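Local coordinates for esterase D (Cellvibrio japonicus, PDB 2W87), which binds glucuronic acid-containing plant cell wall polysaccharides such as xylan through a family 35 carbohydrate-binding module, and as a whole protein probably acts as a feruloyl esterase, at the calcium ion site and the alpha-D-glucopyranuronic acid site. Sequence-based numbering; all coordinates share one arbitrary frame.

Two calcium ions appear to serve different ends in this carbohydrate-binding module. Site 1 is a calcium site in which protein oxygens bind the ion, and it probably stabilises the fold; at site 2 the second ion is itself part of the sugar-binding surface. The centres of the C-alpha atoms of the two sites lie about 12 Å apart, and two strands run through both: strand 30-33 gives Phe30 to site 1 and Asn32 and Thr33 to site 2, while strand 122-129 gives Asp124 to site 1 and Asn122 to site 2. Ordering of these segments by site 1 may therefore help to hold the sugar-binding residues in place.

Site 1: the calcium ion site. Residues 5-6, 25-30, 58, 124-125. With CA (calcium ion), chain B.
This is the structural calcium site of the beta-sandwich carbohydrate-binding module, where the end of strand 2-5, the loop before strand 30-33 and strand 122-129 converge on one ion. Seven protein oxygens bind it, mixing carboxylates, an amide and main-chain carbonyls, hard ligands that suit calcium. Glu6 grips the metal with both carboxylate oxygens, OE1 and OE2 each 2.5 Å from CA. Its CG takes the crowded position between backbone N and carbonyl carbon (chi1 64°), and the chain then bends at chi2 to present the carboxylate. Gln5 also bends at chi2 and points its amide OE1 at the ion. Carbonyl oxygens of Thr26 and Gly29 come from the loop; glycine at positions 27 and 29 allows backbone turns that other residues would resist.

Asp124 binds twice, through its main-chain O and through OD1, the latter 2.4 Å from CA. Its CG lies anti to the backbone N (chi1 179°), which swings the carboxylate towards Thr26. There OD1 also accepts the Thr26 N-H in a nearly straight bond (2.9 Å, 173° at H). The other oxygen, OD2, faces away from the metal and takes two donors: the Thr26 hydroxyl OG1 at 2.8 Å and Arg58 NH1, also at 2.8 Å, which forms a salt bridge. The positive guanidinium would favour a charged carboxylate. Further hydrogen bonds link the ligand residues to one another and should steady them. Gly29 N donates to Glu6 OE2 from above the carboxylate plane. The Gln5 NE2 donates almost within its own amide plane to Thr26 OG1, 2.8 Å away, consistent with the amide turning OE1, not NE2, to the calcium.

Site 2: the alpha-D-glucopyranuronic acid site. Residues 22, 32-33, 35, 67, 91, 122. With GCU (alpha-D-glucopyranuronic acid), chain C; CA (calcium ion), chain D.
A sugar pocket of the carbohydrate-binding module that includes a calcium ion holds alpha-D-glucopyranuronic acid between an aromatic platform, an arginine and the metal. Specificity centres on the C6 carboxylate. Arg67, extended from CG to NE, meets it end-on with two nitrogens: NH1 donates to GCU O6A at 2.8 Å (173° at H), and NH2 to O6B, also at 2.8 Å. Both oxygens lie in the guanidinium plane, so charge and shape match the flat carboxylate in a salt bridge.

Calcium reads the same acid from another side. GCU O6A is 2.4 Å from CA, and the 4-hydroxyl O4 completes a chelate at 2.7 Å, so the metal senses the acid and its neighbouring hydroxyl together. Amide oxygens OD1 of Asn32 and Asn35, the Thr33 carbonyl and three waters also bind the ion. Neutral amides leave the ion's charge largely uncompensated by protein, which should favour an anionic sugar.

The ring hydroxyls meet directional partners. Asn122 turns its amide across O3 and the metal-bound O4: ND2 donates in plane to O3 at 2.9 Å, and OD1 can accept a hydrogen bond from O4 at 2.9 Å. His22 brings NE2 to O2 at 2.8 Å, with a longer bond to O3. O1 is met through water 4, which Asn32 ND2 also holds; this lighter hold would suit the end where a further sugar is joined.

Trp91 lies flat beneath the pyranose, with C4 over its six-membered ring, 3.8 Å from the centroid, and C2 over the five-membered ring. It also packs against its neighbours: CB sits over the centre of the His22 ring, and CH2 at its rim packs against one face of the Arg67 guanidinium. Strands 30-33 and 122-129 carry Asn32, Thr33 and Asn122, while loops bring His22, Asn35, Arg67 and Trp91 around the sugar.

Site 1: the calcium ion site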
# COMPACT_ATOMS: atom_id res chain seq x y z
N GLN A 5 8.45 3.33 2.87
CA GLN A 5 8.04 4.71 2.67
C GLN A 5 8.28 5.11 1.20
O GLN A 5 9.17 4.60 0.55
CB GLN A 5 8.85 5.67 3.55
CG GLN A 5 8.71 5.43 5.05
CD GLN A 5 7.41 5.95 5.63
OE1 GLN A 5 6.58 6.49 4.92
NE2 GLN A 5 7.25 5.80 6.96
N GLU A 6 7.47 6.06 0.71
CA GLU A 6 7.80 6.82 -0.48
C GLU A 6 9.25 7.28 -0.44
O GLU A 6 9.80 7.55 0.64
CB GLU A 6 6.88 8.03 -0.59
CG GLU A 6 7.03 9.07 0.54
CD GLU A 6 6.47 8.61 1.90
OE1 GLU A 6 5.53 7.79 1.91
OE2 GLU A 6 6.94 9.09 2.99
N PHE A 25 1.59 12.09 8.52
CA PHE A 25 2.27 11.03 7.78
C PHE A 25 3.64 10.80 8.43
O PHE A 25 4.07 11.58 9.30
CB PHE A 25 2.48 11.42 6.33
CG PHE A 25 3.22 12.72 6.16
CD1 PHE A 25 4.59 12.76 6.20
CD2 PHE A 25 2.53 13.90 5.98
CE1 PHE A 25 5.28 13.96 6.08
CE2 PHE A 25 3.19 15.08 5.84
CZ PHE A 25 4.59 15.09 5.89
N THR A 26 4.33 9.76 7.97
CA THR A 26 5.67 9.43 8.41
C THR A 26 6.54 9.39 7.15
O THR A 26 6.02 9.37 6.04
CB THR A 26 5.70 8.11 9.19
OG1 THR A 26 5.15 7.04 8.42
CG2 THR A 26 4.91 8.23 10.49
N GLY A 27 7.86 9.44 7.29
CA GLY A 27 8.70 9.61 6.11
C GLY A 27 8.54 10.99 5.51
O GLY A 27 8.19 11.93 6.21
N SER A 28 8.79 11.14 4.21
CA SER A 28 8.74 12.44 3.58
C SER A 28 7.34 12.82 3.06
O SER A 28 7.12 13.93 2.56
CB SER A 28 9.77 12.54 2.46
OG SER A 28 9.58 11.49 1.51
N GLY A 29 6.37 11.91 3.18
CA GLY A 29 5.02 12.21 2.72
C GLY A 29 4.10 11.00 2.65
O GLY A 29 4.18 10.09 3.46
N PHE A 30 3.22 11.03 1.65
CA PHE A 30 2.26 9.97 1.44
C PHE A 30 1.92 9.90 -0.04
O PHE A 30 2.10 10.87 -0.77
CB PHE A 30 1.00 10.21 2.27
CG PHE A 30 0.39 11.58 2.09
CD1 PHE A 30 -0.48 11.85 1.05
CD2 PHE A 30 0.68 12.60 2.99
CE1 PHE A 30 -1.05 13.09 0.91
CE2 PHE A 30 0.11 13.84 2.86
CZ PHE A 30 -0.75 14.09 1.82
N ARG A 58 -0.90 2.04 6.30
CA ARG A 58 -1.31 3.23 7.04
C ARG A 58 -1.86 4.25 6.05
O ARG A 58 -1.23 4.55 5.03
CB ARG A 58 -0.14 3.80 7.83
CG ARG A 58 -0.56 4.86 8.82
CD ARG A 58 0.53 5.13 9.82
NE ARG A 58 0.09 6.05 10.88
CZ ARG A 58 0.30 7.36 10.87
NH1 ARG A 58 0.94 7.95 9.87
NH2 ARG A 58 -0.15 8.09 11.88
N ASP A 124 0.21 6.29 3.55
CA ASP A 124 1.44 6.77 4.20
C ASP A 124 2.59 5.81 4.06
O ASP A 124 3.72 6.21 3.79
CB ASP A 124 1.17 6.99 5.69
CG ASP A 124 2.39 7.46 6.44
OD1 ASP A 124 3.23 8.17 5.86
OD2 ASP A 124 2.47 7.17 7.65
N SER A 125 2.30 4.54 4.30
CA SER A 125 3.33 3.52 4.35
C SER A 125 2.76 2.11 4.26
O SER A 125 1.58 1.89 4.54
CB SER A 125 4.06 3.64 5.66
OG SER A 125 3.21 3.43 6.77
CA CA B . 5.08 8.06 4.33

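Site 2: the alpha-D-glucopyranuronic acid site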
# COMPACT_ATOMS: atom_id res chain seq x y z
N HIS A 22 -0.88 17.39 4.18
CA HIS A 22 -1.73 17.09 5.33
C HIS A 22 -0.83 16.50 6.40
O HIS A 22 -0.03 15.63 6.11
CB HIS A 22 -2.80 16.04 4.98
CG HIS A 22 -3.74 16.45 3.90
ND1 HIS A 22 -4.58 17.54 4.03
CD2 HIS A 22 -4.01 15.89 2.70
CE1 HIS A 22 -5.32 17.64 2.93
NE2 HIS A 22 -4.98 16.66 2.11
N ASN A 32 -0.58 9.87 -3.01
CA ASN A 32 -1.92 10.36 -3.32
C ASN A 32 -2.32 9.93 -4.73
O ASN A 32 -1.85 10.51 -5.71
CB ASN A 32 -1.91 11.89 -3.23
CG ASN A 32 -3.22 12.51 -3.66
OD1 ASN A 32 -4.19 11.81 -3.99
ND2 ASN A 32 -3.26 13.86 -3.66
N THR A 33 -3.14 8.91 -4.85
CA THR A 33 -3.57 8.43 -6.17
C THR A 33 -4.47 9.44 -6.88
O THR A 33 -5.25 10.16 -6.24
CB THR A 33 -4.36 7.10 -6.12
OG1 THR A 33 -5.50 7.24 -5.26
CG2 THR A 33 -3.46 5.97 -5.64
N ASN A 35 -7.77 10.30 -8.75
CA ASN A 35 -9.12 9.90 -8.40
C ASN A 35 -9.76 9.17 -9.59
O ASN A 35 -10.54 9.75 -10.35
CB ASN A 35 -9.91 11.13 -7.94
CG ASN A 35 -9.14 11.94 -6.90
OD1 ASN A 35 -8.40 11.38 -6.08
ND2 ASN A 35 -9.25 13.26 -6.98
N ARG A 67 -12.90 3.61 0.27
CA ARG A 67 -12.15 3.60 -0.97
C ARG A 67 -11.34 2.29 -0.97
O ARG A 67 -10.09 2.30 -0.94
CB ARG A 67 -11.26 4.81 -1.00
CG ARG A 67 -11.99 6.09 -1.13
CD ARG A 67 -11.01 7.20 -1.34
NE ARG A 67 -11.67 8.50 -1.41
CZ ARG A 67 -11.07 9.61 -1.83
NH1 ARG A 67 -9.81 9.58 -2.22
NH2 ARG A 67 -11.75 10.75 -1.87
N TRP A 91 -8.42 14.14 6.33
CA TRP A 91 -7.17 13.83 5.64
C TRP A 91 -5.95 13.87 6.58
O TRP A 91 -4.85 13.46 6.21
CB TRP A 91 -6.95 14.76 4.44
CG TRP A 91 -7.98 14.58 3.40
CD1 TRP A 91 -8.99 15.44 3.06
CD2 TRP A 91 -8.15 13.42 2.57
NE1 TRP A 91 -9.75 14.91 2.07
CE2 TRP A 91 -9.27 13.67 1.74
CE3 TRP A 91 -7.47 12.21 2.44
CZ2 TRP A 91 -9.73 12.74 0.81
CZ3 TRP A 91 -7.93 11.28 1.50
CH2 TRP A 91 -9.03 11.55 0.69
N ASN A 122 -5.25 8.36 0.82
CA ASN A 122 -3.83 8.70 0.84
C ASN A 122 -3.09 7.62 1.62
O ASN A 122 -3.53 7.25 2.71
CB ASN A 122 -3.63 10.07 1.47
CG ASN A 122 -4.12 11.22 0.58
OD1 ASN A 122 -4.24 11.07 -0.65
ND2 ASN A 122 -4.37 12.37 1.19
C1 GCU C . -8.20 16.28 -1.57
C2 GCU C . -7.07 15.96 -0.59
C3 GCU C . -6.12 14.96 -1.23
C4 GCU C . -6.89 13.69 -1.54
C5 GCU C . -8.07 14.06 -2.45
C6 GCU C . -8.95 12.86 -2.77
O1 GCU C . -7.58 16.82 -2.74
O2 GCU C . -6.36 17.14 -0.28
O3 GCU C . -5.02 14.66 -0.37
O4 GCU C . -6.07 12.71 -2.21
O5 GCU C . -8.90 15.03 -1.82
O6A GCU C . -8.36 11.83 -3.15
O6B GCU C . -10.19 12.95 -2.65
CA CA D . -6.40 11.18 -4.41
O HOH W 1 -6.32 13.20 -5.75
O HOH W 2 -5.63 9.60 -2.67
O HOH W 3 -7.67 9.07 -4.57
O HOH W 4 -5.30 15.73 -4.77